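Local atomic coordinates of class I phosphodiesterase PDEB1 (Leishmania major, PDB entry 2R8Q), a protein that belongs to the class I phosphodiesterases and carries an all-helical catalytic domain of the HD superfamily, with zinc and magnesium ions and 3-isobutyl-1-methylxanthine bound. Residues S53-A58 with N101-V106; V62-L67 with N85-C90; D281-K284 with E289-P292. All blocks are in the same frame, centred on the assembly; numbering follows the deposited sequence.

Overall arrangement
Interactions 1 and 2 form one helical cluster, with centres 10 Å apart, because both use helix 55-68: interaction 1 sets its start against helix 102-118, and interaction 2 sets its later turns against helix 80-92. Side chains join them directly, Val106 CG1 lying 3.6 Å from Val63 CG1. Interaction 3 stands apart, its centre 29 Å from that of interaction 1 and 35 Å from that of interaction 2, across the chain's centre from the latter. Relative to the bound groups, His104 of 101-106 binds zinc, while the side chains of Tyr103 and Glu283 each stay about 13 Å from 3-isobutyl-1-methylxanthine.

Interaction 1 (S53-A58 with N101-V106); sequences SEPMDA and NFYHVV. With ZN (zinc ion), chain C.
Met56 reaches from the first turn of helix 55-68 to two aromatic rings at the start of helix 102-118, Phe102 and Tyr103. From CB its chain bends at chi2 (-69°), which carries the thioether across the gap. CG lies 3.5 Å from Tyr103 OH. SD then sits between the rings, 3.9 Å from Phe102 CD2 and 4.4 Å from the Tyr103 ring centroid, 33° off that ring's normal; both are Met-aromatic contacts of oblique geometry. The methyl CE ends the chain 3.4 Å from Tyr103 CE1, the two side chains running nearly perpendicular. Pro55 flanks the phenol end: its CB is 3.3 Å from Tyr103 OH, and its carbonyl oxygen lies at the ring edge, in plane. Met56 N also comes near this hydroxyl, but the angle is too poor for a hydrogen bond. Asn101 precedes the helix as its N-cap, with OD1 taking a weak bond from Tyr103 N. Next in sequence, His104 points elsewhere and binds zinc through NE2 at 2.2 Å, a site completed by His140, Asp141, Asp254 and two waters. The Tyr103 ring has a further cation-pi partner in Arg49. With no hydrogen bond between the segments, the contact probably coheres through dispersion, with a contribution from the sulfur beside the two rings, on the flank of a metal-binding helix.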
ATOM      1  N   SER A  53      21.543  -3.029 -28.435  1.00 19.81           N
ATOM      2  CA  SER A  53      22.131  -1.859 -27.789  1.00 19.64           C
ATOM      3  C   SER A  53      21.193  -1.211 -26.776  1.00 18.80           C
ATOM      4  O   SER A  53      21.639  -0.490 -25.886  1.00 20.36           O
ATOM      5  CB  SER A  53      22.538  -0.819 -28.837  1.00 20.16           C
ATOM      6  OG  SER A  53      21.404  -0.328 -29.533  1.00 23.03           O
ATOM      7  N   GLU A  54      19.895  -1.449 -26.936  1.00 19.24           N
ATOM      8  CA  GLU A  54      18.878  -0.921 -26.030  1.00 19.54           C
ATOM      9  C   GLU A  54      18.124  -2.150 -25.525  1.00 17.74           C
ATOM     10  O   GLU A  54      16.993  -2.416 -25.930  1.00 17.96           O
ATOM     11  CB  GLU A  54      17.916   0.006 -26.781  1.00 20.40           C
ATOM     12  CG  GLU A  54      18.546   1.280 -27.330  1.00 22.83           C
ATOM     13  CD  GLU A  54      18.965   2.254 -26.244  1.00 25.92           C
ATOM     14  OE1 GLU A  54      18.619   2.029 -25.065  1.00 27.87           O
ATOM     15  OE2 GLU A  54      19.637   3.256 -26.574  1.00 29.59           O
ATOM     16  N   PRO A  55      18.754  -2.923 -24.630  1.00 17.30           N
ATOM     17  CA  PRO A  55      18.144  -4.137 -24.079  1.00 15.93           C
ATOM     18  C   PRO A  55      16.807  -3.962 -23.364  1.00 15.51           C
ATOM     19  O   PRO A  55      15.956  -4.848 -23.426  1.00 16.78           O
ATOM     20  CB  PRO A  55      19.250  -4.697 -23.181  1.00 16.82           C
ATOM     21  CG  PRO A  55      19.965  -3.467 -22.721  1.00 17.64           C
ATOM     22  CD  PRO A  55      20.048  -2.638 -23.984  1.00 16.53           C
ATOM     23  N   MET A  56      16.612  -2.834 -22.685  1.00 15.57           N
ATOM     24  CA  MET A  56      15.340  -2.604 -22.003  1.00 15.93           C
ATOM     25  C   MET A  56      14.230  -2.389 -23.026  1.00 16.73           C
ATOM     26  O   MET A  56      13.088  -2.802 -22.806  1.00 15.91           O
ATOM     27  CB  MET A  56      15.436  -1.398 -21.073  1.00 16.81           C
ATOM     28  CG  MET A  56      16.130  -1.695 -19.753  1.00 17.64           C
ATOM     29  SD  MET A  56      15.111  -2.775 -18.711  1.00 20.54           S
ATOM     30  CE  MET A  56      16.258  -3.179 -17.400  1.00 26.19           C
ATOM     31  N   ASP A  57      14.557  -1.737 -24.139  1.00 16.81           N
ATOM     32  CA  ASP A  57      13.564  -1.513 -25.187  1.00 16.88           C
ATOM     33  C   ASP A  57      13.269  -2.841 -25.882  1.00 15.65           C
ATOM     34  O   ASP A  57      12.117  -3.153 -26.193  1.00 16.07           O
ATOM     35  CB  ASP A  57      14.070  -0.495 -26.222  1.00 16.54           C
ATOM     36  CG  ASP A  57      14.108   0.924 -25.687  1.00 18.39           C
ATOM     37  OD1 ASP A  57      13.299   1.260 -24.798  1.00 18.89           O
ATOM     38  OD2 ASP A  57      14.940   1.718 -26.178  1.00 20.07           O
ATOM     39  N   ALA A  58      14.312  -3.630 -26.124  1.00 14.83           N
ATOM     40  CA  ALA A  58      14.136  -4.926 -26.766  1.00 15.61           C
ATOM     41  C   ALA A  58      13.277  -5.843 -25.889  1.00 15.90           C
ATOM     42  O   ALA A  58      12.411  -6.552 -26.388  1.00 15.01           O
ATOM     43  CB  ALA A  58      15.501  -5.563 -27.038  1.00 16.44           C
ATOM     44  N   ASN A 101      14.566  -7.451 -11.585  1.00 15.53           N
ATOM     45  CA  ASN A 101      14.483  -6.308 -12.480  1.00 13.96           C
ATOM     46  C   ASN A 101      13.459  -6.621 -13.572  1.00 15.37           C
ATOM     47  O   ASN A 101      12.827  -7.678 -13.559  1.00 14.90           O
ATOM     48  CB  ASN A 101      15.861  -6.024 -13.081  1.00 15.16           C
ATOM     49  CG  ASN A 101      16.495  -7.260 -13.685  1.00 14.95           C
ATOM     50  OD1 ASN A 101      15.891  -7.926 -14.522  1.00 15.13           O
ATOM     51  ND2 ASN A 101      17.720  -7.571 -13.267  1.00 16.32           N
ATOM     52  N   PHE A 102      13.294  -5.703 -14.521  1.00 14.49           N
ATOM     53  CA  PHE A 102      12.319  -5.886 -15.588  1.00 14.77           C
ATOM     54  C   PHE A 102      12.493  -7.197 -16.361  1.00 12.85           C
ATOM     55  O   PHE A 102      11.512  -7.812 -16.769  1.00 13.39           O
ATOM     56  CB  PHE A 102      12.379  -4.685 -16.542  1.00 14.39           C
ATOM     57  CG  PHE A 102      11.322  -4.690 -17.616  1.00 13.84           C
ATOM     58  CD1 PHE A 102       9.966  -4.706 -17.288  1.00 14.42           C
ATOM     59  CD2 PHE A 102      11.686  -4.639 -18.960  1.00 15.79           C
ATOM     60  CE1 PHE A 102       8.987  -4.668 -18.281  1.00 14.95           C
ATOM     61  CE2 PHE A 102      10.717  -4.602 -19.965  1.00 15.18           C
ATOM     62  CZ  PHE A 102       9.366  -4.615 -19.628  1.00 13.95           C
ATOM     63  N   TYR A 103      13.730  -7.640 -16.560  1.00 13.06           N
ATOM     64  CA  TYR A 103      13.955  -8.878 -17.302  1.00 13.76           C
ATOM     65  C   TYR A 103      13.332 -10.103 -16.644  1.00 14.05           C
ATOM     66  O   TYR A 103      12.915 -11.033 -17.335  1.00 14.97           O
ATOM     67  CB  TYR A 103      15.450  -9.102 -17.517  1.00 14.09           C
ATOM     68  CG  TYR A 103      16.116  -7.947 -18.224  1.00 14.72           C
ATOM     69  CD1 TYR A 103      17.114  -7.204 -17.595  1.00 15.66           C
ATOM     70  CD2 TYR A 103      15.737  -7.582 -19.518  1.00 15.58           C
ATOM     71  CE1 TYR A 103      17.722  -6.126 -18.236  1.00 16.37           C
ATOM     72  CE2 TYR A 103      16.336  -6.502 -20.166  1.00 17.12           C
ATOM     73  CZ  TYR A 103      17.326  -5.780 -19.520  1.00 17.06           C
ATOM     74  OH  TYR A 103      17.931  -4.709 -20.143  1.00 19.83           O
ATOM     75  N   HIS A 104      13.269 -10.114 -15.317  1.00 13.23           N
ATOM     76  CA  HIS A 104      12.661 -11.242 -14.621  1.00 12.67           C
ATOM     77  C   HIS A 104      11.173 -11.343 -14.932  1.00 13.55           C
ATOM     78  O   HIS A 104      10.665 -12.437 -15.166  1.00 14.12           O
ATOM     79  CB  HIS A 104      12.841 -11.114 -13.101  1.00 12.44           C
ATOM     80  CG  HIS A 104      11.939 -12.011 -12.304  1.00 12.35           C
ATOM     81  ND1 HIS A 104      12.030 -13.389 -12.341  1.00 12.77           N
ATOM     82  CD2 HIS A 104      10.946 -11.726 -11.429  1.00 13.41           C
ATOM     83  CE1 HIS A 104      11.136 -13.909 -11.518  1.00 13.15           C
ATOM     84  NE2 HIS A 104      10.466 -12.922 -10.952  1.00 14.70           N
ATOM     85  N   VAL A 105      10.462 -10.216 -14.941  1.00 12.95           N
ATOM     86  CA  VAL A 105       9.027 -10.297 -15.210  1.00 13.41           C
ATOM     87  C   VAL A 105       8.736 -10.553 -16.684  1.00 13.02           C
ATOM     88  O   VAL A 105       7.731 -11.173 -17.018  1.00 14.11           O
ATOM     89  CB  VAL A 105       8.251  -9.048 -14.689  1.00 13.32           C
ATOM     90  CG1 VAL A 105       8.469  -8.911 -13.182  1.00 14.02           C
ATOM     91  CG2 VAL A 105       8.684  -7.781 -15.413  1.00 13.74           C
ATOM     92  N   VAL A 106       9.623 -10.098 -17.565  1.00 14.00           N
ATOM     93  CA  VAL A 106       9.457 -10.358 -18.989  1.00 14.23           C
ATOM     94  C   VAL A 106       9.612 -11.875 -19.141  1.00 13.83           C
ATOM     95  O   VAL A 106       8.854 -12.527 -19.865  1.00 13.74           O
ATOM     96  CB  VAL A 106      10.542  -9.627 -19.818  1.00 13.84           C
ATOM     97  CG1 VAL A 106      10.573 -10.166 -21.251  1.00 16.43           C
ATOM     98  CG2 VAL A 106      10.253  -8.130 -19.819  1.00 15.16           C
TER
HETATM   99 ZN    ZN C   1       9.034 -13.000  -9.287  1.00 16.99          ZN
HETATM  100  O   HOH W   1       8.076 -13.328  -7.382  1.00 17.59           O
HETATM  101  O   HOH W   2      10.733 -13.765  -7.957  1.00 18.68           O

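Interaction 2 (V62-L67 with N85-C90); sequences VVYNLL and NFILQC
The shortest sound polar bond is intrahelical, Gln89 N to Asn85 O at 2.8 Å, in the turn of helix 80-92 from which Ile87 projects onto Val63 and Tyr64 of helix 55-68. No hydrogen bond joins the two segments; each backbone satisfies itself along its own helix, as Leu67 N does with Val63 O. The contact therefore rests on carbon. Ile87 is the wedge, and both of its branches are used. Its CG2 meets Val63 CG2 at 3.5 Å, a close approach for two methyl carbons, while the two side chains lie antiparallel alongside each other. The other branch is extended (chi2 169°), which pushes CD1 onto the neighbouring backbone, 3.5 Å from Tyr64 CA and 3.6 Å from Tyr64 N. The same methyl lies 3.7 Å from Tyr64 CB and close to the plane of the phenol ring, at its edge. The Tyr64 side chain also packs on Glu80, Leu83 and Leu84, one to two turns before Ile87. The closest approach of the backbones falls at the same place, Tyr64 CA to Ile87 CA being 7.3 Å. All three touching residues are buried. Leu67, one turn beyond Val63, points its CB toward helix 80-92 and packs there on Leu83, while Phe86 turns to helix 127-139. Val63 and Ile87 both touch helix 102-118 as well, at Val106 and Phe102 respectively. Helices 55-68, 80-92 and 102-118 thus share one apolar seam, an arrangement in keeping with the compact, all-helical catalytic fold of class I phosphodiesterases.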
ATOM      1  N   VAL A  62       9.707  -7.630 -26.691  1.00 15.99           N
ATOM      2  CA  VAL A  62       9.429  -9.054 -26.623  1.00 16.91           C
ATOM      3  C   VAL A  62       8.019  -9.253 -26.082  1.00 16.21           C
ATOM      4  O   VAL A  62       7.209  -9.962 -26.678  1.00 17.83           O
ATOM      5  CB  VAL A  62      10.441  -9.777 -25.701  1.00 16.05           C
ATOM      6  CG1 VAL A  62      10.011 -11.214 -25.459  1.00 18.17           C
ATOM      7  CG2 VAL A  62      11.828  -9.738 -26.336  1.00 17.00           C
ATOM      8  N   VAL A  63       7.715  -8.609 -24.960  1.00 17.06           N
ATOM      9  CA  VAL A  63       6.390  -8.761 -24.377  1.00 17.95           C
ATOM     10  C   VAL A  63       5.287  -8.126 -25.217  1.00 18.34           C
ATOM     11  O   VAL A  63       4.193  -8.677 -25.300  1.00 18.08           O
ATOM     12  CB  VAL A  63       6.330  -8.203 -22.932  1.00 21.19           C
ATOM     13  CG1 VAL A  63       7.179  -9.068 -22.015  1.00 25.96           C
ATOM     14  CG2 VAL A  63       6.800  -6.775 -22.898  1.00 25.27           C
ATOM     15  N   TYR A  64       5.554  -6.978 -25.836  1.00 16.77           N
ATOM     16  CA  TYR A  64       4.519  -6.356 -26.657  1.00 18.68           C
ATOM     17  C   TYR A  64       4.172  -7.255 -27.836  1.00 19.07           C
ATOM     18  O   TYR A  64       2.998  -7.456 -28.152  1.00 17.94           O
ATOM     19  CB  TYR A  64       4.956  -4.980 -27.174  1.00 18.48           C
ATOM     20  CG  TYR A  64       3.915  -4.353 -28.084  1.00 21.11           C
ATOM     21  CD1 TYR A  64       3.912  -4.610 -29.457  1.00 23.67           C
ATOM     22  CD2 TYR A  64       2.876  -3.587 -27.559  1.00 23.19           C
ATOM     23  CE1 TYR A  64       2.895  -4.125 -30.281  1.00 24.42           C
ATOM     24  CE2 TYR A  64       1.853  -3.098 -28.374  1.00 24.59           C
ATOM     25  CZ  TYR A  64       1.867  -3.374 -29.731  1.00 25.71           C
ATOM     26  OH  TYR A  64       0.839  -2.923 -30.532  1.00 27.43           O
ATOM     27  N   ASN A  65       5.195  -7.800 -28.483  1.00 19.11           N
ATOM     28  CA  ASN A  65       4.988  -8.675 -29.631  1.00 19.85           C
ATOM     29  C   ASN A  65       4.245  -9.943 -29.214  1.00 20.42           C
ATOM     30  O   ASN A  65       3.247 -10.330 -29.829  1.00 19.76           O
ATOM     31  CB  ASN A  65       6.334  -9.060 -30.247  1.00 22.46           C
ATOM     32  CG  ASN A  65       6.181  -9.821 -31.547  1.00 27.29           C
ATOM     33  OD1 ASN A  65       6.068  -9.223 -32.620  1.00 33.22           O
ATOM     34  ND2 ASN A  65       6.160 -11.145 -31.459  1.00 26.99           N
ATOM     35  N   LEU A  66       4.734 -10.583 -28.157  1.00 18.92           N
ATOM     36  CA  LEU A  66       4.128 -11.815 -27.675  1.00 19.63           C
ATOM     37  C   LEU A  66       2.670 -11.631 -27.274  1.00 17.87           C
ATOM     38  O   LEU A  66       1.807 -12.402 -27.692  1.00 20.07           O
ATOM     39  CB  LEU A  66       4.919 -12.362 -26.483  1.00 20.03           C
ATOM     40  CG  LEU A  66       4.410 -13.684 -25.898  1.00 19.90           C
ATOM     41  CD1 LEU A  66       4.545 -14.799 -26.928  1.00 21.73           C
ATOM     42  CD2 LEU A  66       5.209 -14.023 -24.648  1.00 22.17           C
ATOM     43  N   LEU A  67       2.393 -10.606 -26.474  1.00 18.31           N
ATOM     44  CA  LEU A  67       1.030 -10.371 -26.018  1.00 18.85           C
ATOM     45  C   LEU A  67       0.083  -9.870 -27.101  1.00 19.30           C
ATOM     46  O   LEU A  67      -1.031 -10.375 -27.225  1.00 19.42           O
ATOM     47  CB  LEU A  67       1.027  -9.410 -24.827  1.00 19.75           C
ATOM     48  CG  LEU A  67       1.733  -9.945 -23.575  1.00 21.53           C
ATOM     49  CD1 LEU A  67       1.505  -8.981 -22.426  1.00 22.18           C
ATOM     50  CD2 LEU A  67       1.201 -11.328 -23.216  1.00 23.78           C
ATOM     51  N   ASN A  85       1.787   1.221 -23.463  1.00 16.91           N
ATOM     52  CA  ASN A  85       1.938   2.140 -22.338  1.00 16.95           C
ATOM     53  C   ASN A  85       2.008   1.348 -21.037  1.00 15.99           C
ATOM     54  O   ASN A  85       2.802   1.664 -20.153  1.00 16.55           O
ATOM     55  CB  ASN A  85       0.769   3.124 -22.252  1.00 17.51           C
ATOM     56  CG  ASN A  85       0.853   4.230 -23.289  1.00 18.88           C
ATOM     57  OD1 ASN A  85       1.932   4.546 -23.798  1.00 19.13           O
ATOM     58  ND2 ASN A  85      -0.291   4.840 -23.591  1.00 22.11           N
ATOM     59  N   PHE A  86       1.164   0.325 -20.919  1.00 15.75           N
ATOM     60  CA  PHE A  86       1.149  -0.509 -19.714  1.00 14.55           C
ATOM     61  C   PHE A  86       2.516  -1.163 -19.511  1.00 16.21           C
ATOM     62  O   PHE A  86       3.085  -1.115 -18.420  1.00 15.35           O
ATOM     63  CB  PHE A  86       0.065  -1.584 -19.833  1.00 15.96           C
ATOM     64  CG  PHE A  86       0.083  -2.596 -18.719  1.00 14.86           C
ATOM     65  CD1 PHE A  86      -0.398  -2.265 -17.452  1.00 15.83           C
ATOM     66  CD2 PHE A  86       0.579  -3.875 -18.938  1.00 14.75           C
ATOM     67  CE1 PHE A  86      -0.384  -3.199 -16.422  1.00 15.87           C
ATOM     68  CE2 PHE A  86       0.598  -4.821 -17.913  1.00 14.58           C
ATOM     69  CZ  PHE A  86       0.116  -4.480 -16.656  1.00 14.87           C
ATOM     70  N   ILE A  87       3.049  -1.765 -20.568  1.00 15.23           N
ATOM     71  CA  ILE A  87       4.354  -2.413 -20.483  1.00 15.03           C
ATOM     72  C   ILE A  87       5.416  -1.407 -20.032  1.00 14.33           C
ATOM     73  O   ILE A  87       6.235  -1.704 -19.162  1.00 14.31           O
ATOM     74  CB  ILE A  87       4.748  -3.015 -21.847  1.00 15.77           C
ATOM     75  CG1 ILE A  87       3.784  -4.148 -22.202  1.00 16.23           C
ATOM     76  CG2 ILE A  87       6.189  -3.519 -21.809  1.00 17.53           C
ATOM     77  CD1 ILE A  87       3.915  -4.649 -23.630  1.00 17.94           C
ATOM     78  N   LEU A  88       5.389  -0.205 -20.600  1.00 14.83           N
ATOM     79  CA  LEU A  88       6.373   0.813 -20.240  1.00 15.33           C
ATOM     80  C   LEU A  88       6.172   1.384 -18.840  1.00 15.41           C
ATOM     81  O   LEU A  88       7.139   1.769 -18.187  1.00 15.63           O
ATOM     82  CB  LEU A  88       6.371   1.943 -21.275  1.00 16.53           C
ATOM     83  CG  LEU A  88       6.873   1.521 -22.660  1.00 17.29           C
ATOM     84  CD1 LEU A  88       6.689   2.665 -23.643  1.00 19.62           C
ATOM     85  CD2 LEU A  88       8.345   1.121 -22.568  1.00 21.35           C
ATOM     86  N   GLN A  89       4.922   1.451 -18.381  1.00 16.04           N
ATOM     87  CA  GLN A  89       4.657   1.951 -17.037  1.00 15.53           C
ATOM     88  C   GLN A  89       5.171   0.913 -16.042  1.00 15.87           C
ATOM     89  O   GLN A  89       5.667   1.261 -14.970  1.00 16.68           O
ATOM     90  CB  GLN A  89       3.158   2.201 -16.832  1.00 16.30           C
ATOM     91  CG  GLN A  89       2.630   3.442 -17.566  1.00 17.76           C
ATOM     92  CD  GLN A  89       3.085   4.755 -16.938  1.00 20.56           C
ATOM     93  OE1 GLN A  89       3.926   4.775 -16.038  1.00 21.79           O
ATOM     94  NE2 GLN A  89       2.527   5.865 -17.421  1.00 20.01           N
ATOM     95  N   CYS A  90       5.056  -0.365 -16.398  1.00 15.94           N
ATOM     96  CA  CYS A  90       5.563  -1.426 -15.530  1.00 15.72           C
ATOM     97  C   CYS A  90       7.091  -1.341 -15.489  1.00 14.62           C
ATOM     98  O   CYS A  90       7.703  -1.361 -14.418  1.00 13.79           O
ATOM     99  CB  CYS A  90       5.149  -2.808 -16.055  1.00 14.28           C
ATOM    100  SG  CYS A  90       3.415  -3.277 -15.769  1.00 15.87           S
TER

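Interaction 3 (D281-K284 with E289-P292); sequences DMEK and EVLP
Val290 packs its CG2 methyl into the angle between Glu283 and Lys284, and this is the tight part of the contact. The methyl is 3.7 Å from Glu283 CB and 3.6 Å from Lys284 CG, so it meets the aliphatic bases of two charged side chains rather than their ends. Lys284 runs extended past it, the two side chains crossing at about a right angle, and carries its ammonium group beyond the valine to a salt bridge with Asp295. In Val290 the CG2 methyl is anti to the carbonyl carbon, while CG1 is anti to the backbone N (chi1 -180°) and comes 4.0 Å from Glu283 OE1. The backbones are nearest here too, Glu283 CA to Val290 CA measuring 6.3 Å. The geometry is that of a chain leaving helix 262-285 and folding back beside its last turn. The same helix supplies Val272 and Phe276 to the 3-isobutyl-1-methylxanthine pocket, and the loop that follows supplies Met293; by its place in the family fold this loop probably corresponds to the M-loop of phosphodiesterases. The polar part of the contact, mediated by water, lies at the carboxylate of the buried Glu283. Its OE1 is 3.6 Å from Glu289 O, two acceptors with no bond between them, and the link to the loop is made instead by a water. That water donates to Glu283 OE1 at 2.7 Å and accepts from Leu291 N at 3.0 Å. The other carboxylate oxygen, OE2, is held by Gln279 one turn back along the helix, which probably helps to fix the group's rotation. The loose, solvent side is at Glu289 and Leu291, which point their CB atoms away from the helix and are both exposed.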
ATOM      1  N   ASP A 281      25.137  -8.354   2.232  1.00 19.95           N
ATOM      2  CA  ASP A 281      26.030  -7.237   2.516  1.00 21.78           C
ATOM      3  C   ASP A 281      25.280  -6.164   3.298  1.00 22.31           C
ATOM      4  O   ASP A 281      25.823  -5.573   4.231  1.00 22.31           O
ATOM      5  CB  ASP A 281      26.588  -6.631   1.224  1.00 22.90           C
ATOM      6  CG  ASP A 281      27.517  -7.574   0.482  1.00 24.94           C
ATOM      7  OD1 ASP A 281      28.082  -8.488   1.122  1.00 26.06           O
ATOM      8  OD2 ASP A 281      27.694  -7.391  -0.741  1.00 27.14           O
ATOM      9  N   MET A 282      24.032  -5.914   2.917  1.00 22.83           N
ATOM     10  CA  MET A 282      23.225  -4.911   3.607  1.00 22.69           C
ATOM     11  C   MET A 282      22.890  -5.355   5.023  1.00 22.18           C
ATOM     12  O   MET A 282      22.822  -4.529   5.937  1.00 22.39           O
ATOM     13  CB  MET A 282      21.933  -4.631   2.836  1.00 24.78           C
ATOM     14  CG  MET A 282      22.143  -3.839   1.560  1.00 27.61           C
ATOM     15  SD  MET A 282      20.593  -3.443   0.733  1.00 31.97           S
ATOM     16  CE  MET A 282      20.423  -4.851  -0.333  1.00 29.78           C
ATOM     17  N   GLU A 283      22.677  -6.655   5.209  1.00 21.47           N
ATOM     18  CA  GLU A 283      22.361  -7.176   6.532  1.00 20.93           C
ATOM     19  C   GLU A 283      23.571  -7.039   7.450  1.00 22.35           C
ATOM     20  O   GLU A 283      23.424  -6.751   8.639  1.00 22.81           O
ATOM     21  CB  GLU A 283      21.910  -8.637   6.435  1.00 20.25           C
ATOM     22  CG  GLU A 283      20.616  -8.796   5.641  1.00 21.18           C
ATOM     23  CD  GLU A 283      20.173 -10.233   5.495  1.00 21.22           C
ATOM     24  OE1 GLU A 283      21.042 -11.101   5.258  1.00 22.26           O
ATOM     25  OE2 GLU A 283      18.955 -10.492   5.596  1.00 21.91           O
ATOM     26  N   LYS A 284      24.766  -7.235   6.901  1.00 23.18           N
ATOM     27  CA  LYS A 284      25.981  -7.105   7.693  1.00 23.22           C
ATOM     28  C   LYS A 284      26.144  -5.651   8.115  1.00 24.73           C
ATOM     29  O   LYS A 284      26.612  -5.362   9.216  1.00 26.28           O
ATOM     30  CB  LYS A 284      27.203  -7.546   6.886  1.00 22.06           C
ATOM     31  CG  LYS A 284      27.203  -9.024   6.531  1.00 23.30           C
ATOM     32  CD  LYS A 284      28.442  -9.409   5.745  1.00 26.42           C
ATOM     33  CE  LYS A 284      28.388 -10.871   5.329  1.00 27.25           C
ATOM     34  NZ  LYS A 284      29.616 -11.273   4.582  1.00 29.53           N
ATOM     35  N   GLU A 289      21.474 -10.945  11.394  1.00 26.23           N
ATOM     36  CA  GLU A 289      21.881 -12.273  10.951  1.00 28.25           C
ATOM     37  C   GLU A 289      21.884 -12.434   9.436  1.00 26.53           C
ATOM     38  O   GLU A 289      20.977 -11.968   8.745  1.00 26.01           O
ATOM     39  CB  GLU A 289      20.964 -13.329  11.570  1.00 32.87           C
ATOM     40  CG  GLU A 289      21.208 -14.744  11.067  1.00 38.08           C
ATOM     41  CD  GLU A 289      20.239 -15.747  11.663  1.00 42.16           C
ATOM     42  OE1 GLU A 289      20.272 -15.950  12.895  1.00 45.52           O
ATOM     43  OE2 GLU A 289      19.441 -16.329  10.897  1.00 44.90           O
ATOM     44  N   VAL A 290      22.916 -13.104   8.932  1.00 24.56           N
ATOM     45  CA  VAL A 290      23.053 -13.360   7.503  1.00 23.45           C
ATOM     46  C   VAL A 290      23.082 -14.868   7.299  1.00 24.23           C
ATOM     47  O   VAL A 290      23.962 -15.549   7.825  1.00 24.72           O
ATOM     48  CB  VAL A 290      24.368 -12.769   6.942  1.00 23.99           C
ATOM     49  CG1 VAL A 290      24.474 -13.047   5.452  1.00 24.33           C
ATOM     50  CG2 VAL A 290      24.425 -11.275   7.210  1.00 22.73           C
ATOM     51  N   LEU A 291      22.117 -15.390   6.550  1.00 24.20           N
ATOM     52  CA  LEU A 291      22.064 -16.824   6.283  1.00 23.86           C
ATOM     53  C   LEU A 291      23.125 -17.171   5.236  1.00 23.60           C
ATOM     54  O   LEU A 291      23.461 -16.349   4.386  1.00 22.52           O
ATOM     55  CB  LEU A 291      20.666 -17.223   5.797  1.00 25.99           C
ATOM     56  CG  LEU A 291      19.537 -16.961   6.802  1.00 26.39           C
ATOM     57  CD1 LEU A 291      18.213 -17.435   6.225  1.00 28.68           C
ATOM     58  CD2 LEU A 291      19.833 -17.676   8.112  1.00 28.97           C
ATOM     59  N   PRO A 292      23.665 -18.400   5.283  1.00 22.34           N
ATOM     60  CA  PRO A 292      24.696 -18.851   4.342  1.00 23.24           C
ATOM     61  C   PRO A 292      24.455 -18.500   2.879  1.00 22.69           C
ATOM     62  O   PRO A 292      25.362 -18.047   2.184  1.00 23.96           O
ATOM     63  CB  PRO A 292      24.728 -20.360   4.570  1.00 22.91           C
ATOM     64  CG  PRO A 292      24.426 -20.472   6.019  1.00 22.77           C
ATOM     65  CD  PRO A 292      23.281 -19.495   6.193  1.00 23.78           C
TER
HETATM   66  O   HOH W   3      20.130 -13.640   5.213  1.00 29.29           O